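Local coordinates for protein aromatic amino acid aminotransferase I (Candida albicans WO-1, PDB 6HNU) that probably catalyses the pyridoxal-phosphate-dependent transfer of the amino group of aromatic L-amino acids to 2-oxoglutarate, giving aromatic oxo-acids and L-glutamate, at residues Ile190-Leu195 with Lys230-Ile235; Val58-Pro63 with Thr81-Phe86; Tyr250-Glu255 with Ile357-Glu362. One frame throughout, in Å; residues are numbered along the deposited sequence.

Interaction 1 (Ile190-Leu195 with Lys230-Ile235); sequences IIPEKL and KQIYDI
Ile232 is met by three side chains of 190-195, each nearest a different atom. Its terminal CD1 lies 3.7 Å from CG2 of Ile190, its CG1 lies 4.1 Å from CG of the Pro192 ring, and its CG2 approaches Leu195 CD2. CG1 of Ile232 is anti to its own carbonyl carbon (chi1 -70°), the placement from which that branch meets Ile190 and Pro192; CG2 is anti to the backbone N. One turn further on, Ile235 also uses both branches, but differently: CG2 lies 4.0 Å from Leu195 CG, and CD1 lies 3.6 Å from Pro192 O. At the solvent side Gln231 bounds this apolar patch, with NE2 lying 3.7 Å from Pro192 CG. That amide makes no hydrogen bond across the contact; NE2 has a weak one to Glu227 O, within its own helix.

The two helices, 192-200 and 226-239, pack on the mixed sheet of the aminotransferase fold, and 226-239 is the helix of the beta-alpha-beta crossover between the neighbouring parallel strands 209-212 and 242-246. Beneath them, Leu210 of strand 209-212 touches both Ile190 and Ile232, while Leu160 of strand 158-162 backs Leu195. Ile191 occupies the N-cap position of helix 192-200, and its backbone is hydrogen-bonded to Thr184 of strand 179-186. Phe241 packs against Ile235 from the loop that follows helix 226-239.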
loop_
_atom_site.group_PDB
_atom_site.type_symbol
_atom_site.label_atom_id
_atom_site.label_comp_id
_atom_site.label_asym_id
_atom_site.label_seq_id
_atom_site.Cartn_x
_atom_site.Cartn_y
_atom_site.Cartn_z
ATOM N N ILE B 190 23.671 17.783 7.197
ATOM C CA ILE B 190 24.518 17.763 5.979
ATOM C C ILE B 190 25.388 19.035 5.998
ATOM O O ILE B 190 24.837 20.147 6.134
ATOM C CB ILE B 190 23.636 17.730 4.727
ATOM C CG1 ILE B 190 22.923 16.392 4.551
ATOM C CG2 ILE B 190 24.413 18.135 3.483
ATOM C CD1 ILE B 190 21.874 16.418 3.453
ATOM N N ILE B 191 26.670 18.868 5.688
ATOM C CA ILE B 191 27.622 20.010 5.537
ATOM C C ILE B 191 27.662 20.373 4.062
ATOM O O ILE B 191 28.223 19.622 3.254
ATOM C CB ILE B 191 29.019 19.642 6.086
ATOM C CG1 ILE B 191 28.979 19.209 7.555
ATOM C CG2 ILE B 191 29.942 20.849 5.842
ATOM C CD1 ILE B 191 30.282 18.610 8.072
ATOM N N PRO B 192 27.078 21.515 3.630
ATOM C CA PRO B 192 27.021 21.816 2.204
ATOM C C PRO B 192 28.377 21.806 1.487
ATOM O O PRO B 192 28.413 21.287 0.384
ATOM C CB PRO B 192 26.355 23.195 2.194
ATOM C CG PRO B 192 25.478 23.133 3.431
ATOM C CD PRO B 192 26.431 22.544 4.446
ATOM N N GLU B 193 29.455 22.375 2.081
ATOM C CA GLU B 193 30.775 22.414 1.394
ATOM C C GLU B 193 31.214 20.986 0.982
ATOM O O GLU B 193 31.726 20.826 -0.112
ATOM C CB GLU B 193 31.870 23.067 2.250
ATOM C CG GLU B 193 33.272 22.758 1.734
ATOM C CD GLU B 193 34.446 23.403 2.455
ATOM O OE1 GLU B 193 34.264 23.780 3.600
ATOM O OE2 GLU B 193 35.538 23.502 1.853
ATOM N N LYS B 194 31.073 19.986 1.824
ATOM C CA LYS B 194 31.589 18.621 1.525
ATOM C C LYS B 194 30.707 17.938 0.465
ATOM O O LYS B 194 31.281 17.214 -0.407
ATOM C CB LYS B 194 31.622 17.794 2.796
ATOM C CG LYS B 194 32.561 18.301 3.870
ATOM C CD LYS B 194 32.536 17.410 5.073
ATOM C CE LYS B 194 33.487 17.811 6.181
ATOM N NZ LYS B 194 34.881 17.817 5.694
ATOM N N LEU B 195 29.404 18.256 0.456
ATOM C CA LEU B 195 28.475 17.802 -0.614
ATOM C C LEU B 195 28.872 18.437 -1.955
ATOM O O LEU B 195 28.980 17.700 -2.961
ATOM C CB LEU B 195 27.026 18.124 -0.221
ATOM C CG LEU B 195 26.012 17.863 -1.332
ATOM C CD1 LEU B 195 25.954 16.377 -1.643
ATOM C CD2 LEU B 195 24.636 18.356 -0.943
ATOM N N LYS B 230 19.246 26.441 1.307
ATOM C CA LYS B 230 19.544 27.281 0.125
ATOM C C LYS B 230 20.790 26.722 -0.550
ATOM O O LYS B 230 20.779 26.539 -1.767
ATOM C CB LYS B 230 19.693 28.752 0.529
ATOM C CG LYS B 230 18.368 29.430 0.861
ATOM C CD LYS B 230 18.522 30.807 1.527
ATOM C CE LYS B 230 17.337 31.158 2.401
ATOM N NZ LYS B 230 17.622 32.307 3.299
ATOM N N GLN B 231 21.833 26.445 0.222
ATOM C CA GLN B 231 23.116 26.025 -0.398
ATOM C C GLN B 231 22.954 24.638 -1.032
ATOM O O GLN B 231 23.523 24.412 -2.099
ATOM C CB GLN B 231 24.202 26.003 0.664
ATOM C CG GLN B 231 24.681 27.394 1.047
ATOM C CD GLN B 231 25.666 27.273 2.180
ATOM O OE1 GLN B 231 26.860 27.468 1.996
ATOM N NE2 GLN B 231 25.184 26.862 3.343
ATOM N N ILE B 232 22.237 23.742 -0.364
ATOM C CA ILE B 232 22.025 22.341 -0.855
ATOM C C ILE B 232 21.161 22.396 -2.119
ATOM O O ILE B 232 21.519 21.709 -3.107
ATOM C CB ILE B 232 21.471 21.427 0.255
ATOM C CG1 ILE B 232 22.529 21.151 1.327
ATOM C CG2 ILE B 232 20.928 20.132 -0.326
ATOM C CD1 ILE B 232 21.972 20.798 2.693
ATOM N N TYR B 233 20.124 23.232 -2.131
ATOM C CA TYR B 233 19.258 23.428 -3.328
ATOM C C TYR B 233 20.129 23.886 -4.503
ATOM O O TYR B 233 20.049 23.324 -5.613
ATOM C CB TYR B 233 18.085 24.377 -3.037
ATOM C CG TYR B 233 17.145 24.433 -4.208
ATOM C CD1 TYR B 233 16.291 23.365 -4.461
ATOM C CD2 TYR B 233 17.234 25.425 -5.168
ATOM C CE1 TYR B 233 15.476 23.324 -5.572
ATOM C CE2 TYR B 233 16.397 25.413 -6.278
ATOM C CZ TYR B 233 15.525 24.354 -6.490
ATOM O OH TYR B 233 14.720 24.301 -7.591
ATOM N N ASP B 234 21.028 24.846 -4.262
ATOM C CA ASP B 234 21.947 25.365 -5.324
ATOM C C ASP B 234 22.829 24.230 -5.869
ATOM O O ASP B 234 23.077 24.192 -7.091
ATOM C CB ASP B 234 22.774 26.556 -4.822
ATOM C CG ASP B 234 21.957 27.819 -4.619
ATOM O OD1 ASP B 234 20.824 27.820 -5.029
ATOM O OD2 ASP B 234 22.463 28.766 -4.002
ATOM N N ILE B 235 23.290 23.329 -5.016
ATOM C CA ILE B 235 24.116 22.167 -5.445
ATOM C C ILE B 235 23.251 21.236 -6.299
ATOM O O ILE B 235 23.707 20.825 -7.371
ATOM C CB ILE B 235 24.715 21.481 -4.215
ATOM C CG1 ILE B 235 25.697 22.431 -3.518
ATOM C CG2 ILE B 235 25.344 20.155 -4.576
ATOM C CD1 ILE B 235 25.993 22.017 -2.126
#

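Interaction 2 (Val58-Pro63 with Thr81-Phe86)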
loop_
_atom_site.group_PDB
_atom_site.type_symbol
_atom_site.label_atom_id
_atom_site.label_comp_id
_atom_site.label_asym_id
_atom_site.label_seq_id
_atom_site.Cartn_x
_atom_site.Cartn_y
_atom_site.Cartn_z
ATOM N N VAL B 58 -20.114 5.349 8.341
ATOM C CA VAL B 58 -19.018 5.291 9.346
ATOM C C VAL B 58 -19.037 6.615 10.105
ATOM O O VAL B 58 -19.411 7.693 9.498
ATOM C CB VAL B 58 -17.652 5.008 8.705
ATOM C CG1 VAL B 58 -17.206 6.100 7.758
ATOM C CG2 VAL B 58 -16.607 4.813 9.784
ATOM N N THR B 59 -18.739 6.548 11.398
ATOM C CA THR B 59 -18.642 7.761 12.247
ATOM C C THR B 59 -17.326 7.698 13.004
ATOM O O THR B 59 -16.786 6.599 13.147
ATOM C CB THR B 59 -19.845 7.897 13.194
ATOM O OG1 THR B 59 -19.667 6.968 14.260
ATOM C CG2 THR B 59 -21.163 7.647 12.501
ATOM N N ALA B 60 -16.836 8.852 13.445
ATOM C CA ALA B 60 -15.743 8.954 14.423
ATOM C C ALA B 60 -16.029 10.095 15.403
ATOM O O ALA B 60 -16.634 11.099 15.007
ATOM C CB ALA B 60 -14.430 9.164 13.724
ATOM N N ASP B 61 -15.572 9.934 16.648
ATOM C CA ASP B 61 -15.594 11.003 17.661
ATOM C C ASP B 61 -14.194 11.589 17.710
ATOM O O ASP B 61 -13.232 10.795 17.827
ATOM C CB ASP B 61 -16.040 10.446 19.002
ATOM C CG ASP B 61 -17.508 10.069 19.062
ATOM O OD1 ASP B 61 -18.259 10.302 18.054
ATOM O OD2 ASP B 61 -17.876 9.561 20.135
ATOM N N ILE B 62 -14.089 12.909 17.533
ATOM C CA ILE B 62 -12.805 13.638 17.408
ATOM C C ILE B 62 -12.830 14.857 18.312
ATOM O O ILE B 62 -13.904 15.325 18.688
ATOM C CB ILE B 62 -12.564 13.997 15.930
ATOM C CG1 ILE B 62 -13.474 15.130 15.458
ATOM C CG2 ILE B 62 -12.734 12.722 15.095
ATOM C CD1 ILE B 62 -13.328 15.464 13.971
ATOM N N PRO B 63 -11.651 15.390 18.688
ATOM C CA PRO B 63 -11.598 16.611 19.500
ATOM C C PRO B 63 -11.985 17.867 18.710
ATOM O O PRO B 63 -12.079 17.776 17.461
ATOM C CB PRO B 63 -10.150 16.630 20.022
ATOM C CG PRO B 63 -9.368 15.856 18.993
ATOM C CD PRO B 63 -10.319 14.783 18.492
ATOM N N THR B 81 -16.702 16.001 19.010
ATOM C CA THR B 81 -17.717 16.101 17.924
ATOM C C THR B 81 -17.745 14.771 17.160
ATOM O O THR B 81 -16.684 14.105 17.046
ATOM C CB THR B 81 -17.481 17.359 17.083
ATOM O OG1 THR B 81 -18.677 17.635 16.344
ATOM C CG2 THR B 81 -16.315 17.237 16.131
ATOM N N THR B 82 -18.928 14.371 16.701
ATOM C CA THR B 82 -19.118 13.155 15.890
ATOM C C THR B 82 -19.158 13.573 14.419
ATOM O O THR B 82 -20.060 14.341 14.042
ATOM C CB THR B 82 -20.338 12.349 16.356
ATOM O OG1 THR B 82 -20.114 12.012 17.729
ATOM C CG2 THR B 82 -20.593 11.114 15.513
ATOM N N ILE B 83 -18.225 13.062 13.619
ATOM C CA ILE B 83 -18.274 13.196 12.137
ATOM C C ILE B 83 -18.902 11.905 11.594
ATOM O O ILE B 83 -18.643 10.827 12.130
ATOM C CB ILE B 83 -16.880 13.486 11.539
ATOM C CG1 ILE B 83 -15.835 12.510 12.089
ATOM C CG2 ILE B 83 -16.494 14.933 11.805
ATOM C CD1 ILE B 83 -14.497 12.500 11.373
ATOM N N GLU B 84 -19.695 12.050 10.551
ATOM C CA GLU B 84 -20.458 10.974 9.909
ATOM C C GLU B 84 -20.195 11.032 8.410
ATOM O O GLU B 84 -20.273 12.138 7.818
ATOM C CB GLU B 84 -21.946 11.155 10.180
ATOM C CG GLU B 84 -22.300 11.032 11.644
ATOM C CD GLU B 84 -23.789 10.791 11.843
ATOM O OE1 GLU B 84 -24.557 11.541 11.225
ATOM O OE2 GLU B 84 -24.169 9.811 12.556
ATOM N N VAL B 85 -19.816 9.885 7.854
ATOM C CA VAL B 85 -19.822 9.665 6.395
ATOM C C VAL B 85 -20.828 8.566 6.060
ATOM O O VAL B 85 -20.568 7.367 6.282
ATOM C CB VAL B 85 -18.415 9.369 5.873
ATOM C CG1 VAL B 85 -18.462 9.327 4.361
ATOM C CG2 VAL B 85 -17.422 10.434 6.367
ATOM N N PHE B 86 -21.954 8.973 5.485
ATOM C CA PHE B 86 -22.973 8.057 4.947
ATOM C C PHE B 86 -22.542 7.505 3.587
ATOM O O PHE B 86 -21.717 8.132 2.867
ATOM C CB PHE B 86 -24.298 8.815 4.821
ATOM C CG PHE B 86 -24.947 9.111 6.142
ATOM C CD1 PHE B 86 -24.635 10.266 6.845
ATOM C CD2 PHE B 86 -25.884 8.238 6.677
ATOM C CE1 PHE B 86 -25.271 10.542 8.049
ATOM C CE2 PHE B 86 -26.501 8.515 7.896
ATOM C CZ PHE B 86 -26.187 9.662 8.576
#
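Ile83 and Ala60 form a hydrogen-bonded pair of antiparallel strands, with Ile83 N 2.9 Å from Ala60 O and Ala60 N 3.0 Å from Ile83 O. From CB, the Ile83 side chain sends CG1 between its own backbone N and carbonyl carbon (chi1 49°), where it lies 3.3 Å from Ala60 O and also meets Ala60 CB. The CG2 branch turns to Ile62, 3.9 Å from its CD1. The tip, CD1, touches both Ala60 CB and Ile62 CD1, each 4.1 Å from it. Ile62 crosses Ile83 at about a right angle, and its CG1 rests 3.6 Å from Thr81 CG2. Ala342, Lys346 and Trp347 of helix 334-377 lie against this face.

On the face bearing Asp61 and Thr82, Thr82 OG1 donates a short 2.5 Å hydrogen bond to Asp61 OD1, arriving from above the carboxylate plane. Alongside, Thr59 CG2 packs against the aliphatic CG of Glu84, whose carboxylate is in a salt bridge with Lys57. Thr59 OG1 is hydrogen-bonded to Thr59 of the second subunit. Strand 58-62 also pairs antiparallel with a strand of that subunit, making this a two-stranded antiparallel ribbon continued into an intersubunit sheet.

Interaction 3 (Tyr250-Glu255 with Ile357-Glu362)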
loop_
_atom_site.group_PDB
_atom_site.type_symbol
_atom_site.label_atom_id
_atom_site.label_comp_id
_atom_site.label_asym_id
_atom_site.label_seq_id
_atom_site.Cartn_x
_atom_site.Cartn_y
_atom_site.Cartn_z
ATOM N N TYR B 250 7.932 17.323 9.948
ATOM C CA TYR B 250 7.911 18.769 9.650
ATOM C C TYR B 250 7.111 19.536 10.702
ATOM O O TYR B 250 7.527 20.609 11.077
ATOM C CB TYR B 250 7.315 19.061 8.272
ATOM C CG TYR B 250 7.465 20.507 7.871
ATOM C CD1 TYR B 250 8.672 20.995 7.395
ATOM C CD2 TYR B 250 6.394 21.382 7.953
ATOM C CE1 TYR B 250 8.820 22.305 6.995
ATOM C CE2 TYR B 250 6.524 22.703 7.571
ATOM C CZ TYR B 250 7.735 23.169 7.108
ATOM O OH TYR B 250 7.876 24.449 6.736
ATOM N N PHE B 251 6.023 18.993 11.221
ATOM C CA PHE B 251 5.141 19.739 12.144
ATOM C C PHE B 251 5.515 19.377 13.587
ATOM O O PHE B 251 4.752 19.714 14.502
ATOM C CB PHE B 251 3.675 19.547 11.732
ATOM C CG PHE B 251 3.315 20.386 10.536
ATOM C CD1 PHE B 251 3.497 21.764 10.564
ATOM C CD2 PHE B 251 2.903 19.802 9.353
ATOM C CE1 PHE B 251 3.228 22.536 9.450
ATOM C CE2 PHE B 251 2.648 20.583 8.227
ATOM C CZ PHE B 251 2.798 21.949 8.287
ATOM N N LEU B 252 6.684 18.736 13.802
ATOM C CA LEU B 252 7.253 18.596 15.162
ATOM C C LEU B 252 8.327 19.667 15.342
ATOM O O LEU B 252 9.132 19.541 16.287
ATOM C CB LEU B 252 7.822 17.187 15.367
ATOM C CG LEU B 252 6.842 16.046 15.085
ATOM C CD1 LEU B 252 7.414 14.719 15.524
ATOM C CD2 LEU B 252 5.502 16.279 15.763
ATOM N N GLN B 253 8.331 20.711 14.508
ATOM C CA GLN B 253 9.117 21.935 14.821
ATOM C C GLN B 253 8.693 22.488 16.192
ATOM O O GLN B 253 7.510 22.350 16.596
ATOM C CB GLN B 253 9.039 22.952 13.699
ATOM C CG GLN B 253 9.843 22.497 12.486
ATOM C CD GLN B 253 9.669 23.410 11.312
ATOM O OE1 GLN B 253 10.172 24.527 11.288
ATOM N NE2 GLN B 253 8.878 22.977 10.335
ATOM N N MET B 254 9.661 23.087 16.894
ATOM C CA MET B 254 9.478 23.537 18.284
ATOM C C MET B 254 10.038 24.948 18.415
ATOM O O MET B 254 10.822 25.375 17.560
ATOM C CB MET B 254 10.200 22.602 19.261
ATOM C CG MET B 254 9.581 21.225 19.321
ATOM S SD MET B 254 10.576 20.020 20.227
ATOM C CE MET B 254 11.994 19.982 19.122
ATOM N N GLU B 255 9.691 25.587 19.529
ATOM C CA GLU B 255 10.339 26.837 19.986
ATOM C C GLU B 255 11.823 26.519 20.195
ATOM O O GLU B 255 12.121 25.369 20.583
ATOM C CB GLU B 255 9.660 27.350 21.260
ATOM C CG GLU B 255 8.156 27.543 21.142
ATOM C CD GLU B 255 7.630 28.359 19.972
ATOM O OE1 GLU B 255 8.425 29.089 19.324
ATOM O OE2 GLU B 255 6.403 28.231 19.696
ATOM N N ILE B 357 -0.431 23.777 16.032
ATOM C CA ILE B 357 0.129 24.707 17.050
ATOM C C ILE B 357 0.136 24.014 18.423
ATOM O O ILE B 357 1.118 24.162 19.169
ATOM C CB ILE B 357 -0.679 26.029 16.998
ATOM C CG1 ILE B 357 -0.280 26.824 15.754
ATOM C CG2 ILE B 357 -0.512 26.841 18.276
ATOM C CD1 ILE B 357 -1.310 27.825 15.335
ATOM N N GLY B 358 -0.891 23.227 18.722
ATOM C CA GLY B 358 -0.981 22.380 19.921
ATOM C C GLY B 358 0.112 21.313 19.888
ATOM O O GLY B 358 0.792 21.091 20.924
ATOM N N LEU B 359 0.336 20.706 18.725
ATOM C CA LEU B 359 1.406 19.692 18.548
ATOM C C LEU B 359 2.773 20.339 18.831
ATOM O O LEU B 359 3.543 19.744 19.602
ATOM C CB LEU B 359 1.266 19.100 17.142
ATOM C CG LEU B 359 2.121 17.882 16.816
ATOM C CD1 LEU B 359 1.787 16.707 17.724
ATOM C CD2 LEU B 359 1.916 17.470 15.354
ATOM N N ARG B 360 3.067 21.495 18.243
ATOM C CA ARG B 360 4.271 22.318 18.518
ATOM C C ARG B 360 4.451 22.544 20.030
ATOM O O ARG B 360 5.544 22.262 20.528
ATOM C CB ARG B 360 4.187 23.631 17.749
ATOM C CG ARG B 360 5.348 24.582 18.014
ATOM C CD ARG B 360 5.141 25.869 17.256
ATOM N NE ARG B 360 6.263 26.794 17.292
ATOM C CZ ARG B 360 7.254 26.810 16.409
ATOM N NH1 ARG B 360 7.289 25.927 15.424
ATOM N NH2 ARG B 360 8.220 27.692 16.540
ATOM N N ALA B 361 3.432 23.046 20.734
ATOM C CA ALA B 361 3.505 23.328 22.192
ATOM C C ALA B 361 3.872 22.041 22.953
ATOM O O ALA B 361 4.831 22.076 23.792
ATOM C CB ALA B 361 2.200 23.913 22.689
ATOM N N GLU B 362 3.193 20.933 22.685
ATOM C CA GLU B 362 3.435 19.658 23.423
ATOM C C GLU B 362 4.869 19.164 23.205
ATOM O O GLU B 362 5.513 18.786 24.216
ATOM C CB GLU B 362 2.528 18.524 22.956
ATOM C CG GLU B 362 1.064 18.789 23.158
ATOM C CD GLU B 362 0.665 18.858 24.615
ATOM O OE1 GLU B 362 1.301 18.153 25.432
ATOM O OE2 GLU B 362 -0.294 19.594 24.911
HETATM O O HOH W 1 5.919 23.515 14.715
#
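Glu255 OE2 accepts two hydrogen bonds, one from Arg360 NE at 2.8 Å and one from the backbone N of Val269. The other carboxylate oxygen, OE1, takes Arg360 NH2 at 3.1 Å, completing a side-on salt bridge in which NE and NH2 each hold one oxygen. The groups are not coplanar: their planes stand 76° apart, and both nitrogens meet the carboxylate from above its plane, although OE2 lies close to the guanidinium plane. Arg360 gets there with CG anti to its backbone N (chi1 177°) and a chain extended as far as NE. Its remaining nitrogen, NH1, gives a hydrogen bond to a water, which in turn donates to Gln253 O at 2.7 Å. Over one face of the guanidinium runs the peptide joining Met254 to Glu255, its carbonyl carbon Met254 C 3.8 Å above the plane.

Arg360 lies on helix 334-377, the long helix that in aminotransferases of this fold runs from the large domain toward the small one. Segment 250-255 directly follows the cofactor-binding residues Asp246, Pro248 and Tyr249, so the salt bridge ties that loop to the helix.

One helix position earlier, Leu359 makes the apolar part of the contact. Its CD2 touches Leu252 CD2 at 3.8 Å and lies 3.7 Å from Phe251 O. Within the loop, Gln253 NE2 donates to Tyr250 O at 2.8 Å while lying over the centre of the Tyr250 ring, and Gln253 OE1 accepts from Val280 N. Thr364, a turn beyond Arg360 on the helix, uses its OG1 to hydrogen-bond both Glu255 N and Arg360 O, and Arg367 NH1 reaches Glu255 O.

Along the chain interaction 2 comes first, then interaction 1, then interaction 3, and none touches another. Interactions 1 and 2 are on opposite sides of the chain's centre, their own centres 46 Å apart; interaction 3 lies 26 Å and 25 Å, centre to centre, from interactions 1 and 2. Helix 334-377 links two of them, supplying one segment of interaction 3 and covering the ribbon of interaction 2 with an earlier part of its length. Interactions 1 and 3 are related through the mixed sheet, since helix 226-239 leads into strand 242-246 and the cofactor loop after it. In space, interaction 3, near the cofactor, lies between the outer helices of interaction 1 and the subunit interface of interaction 2.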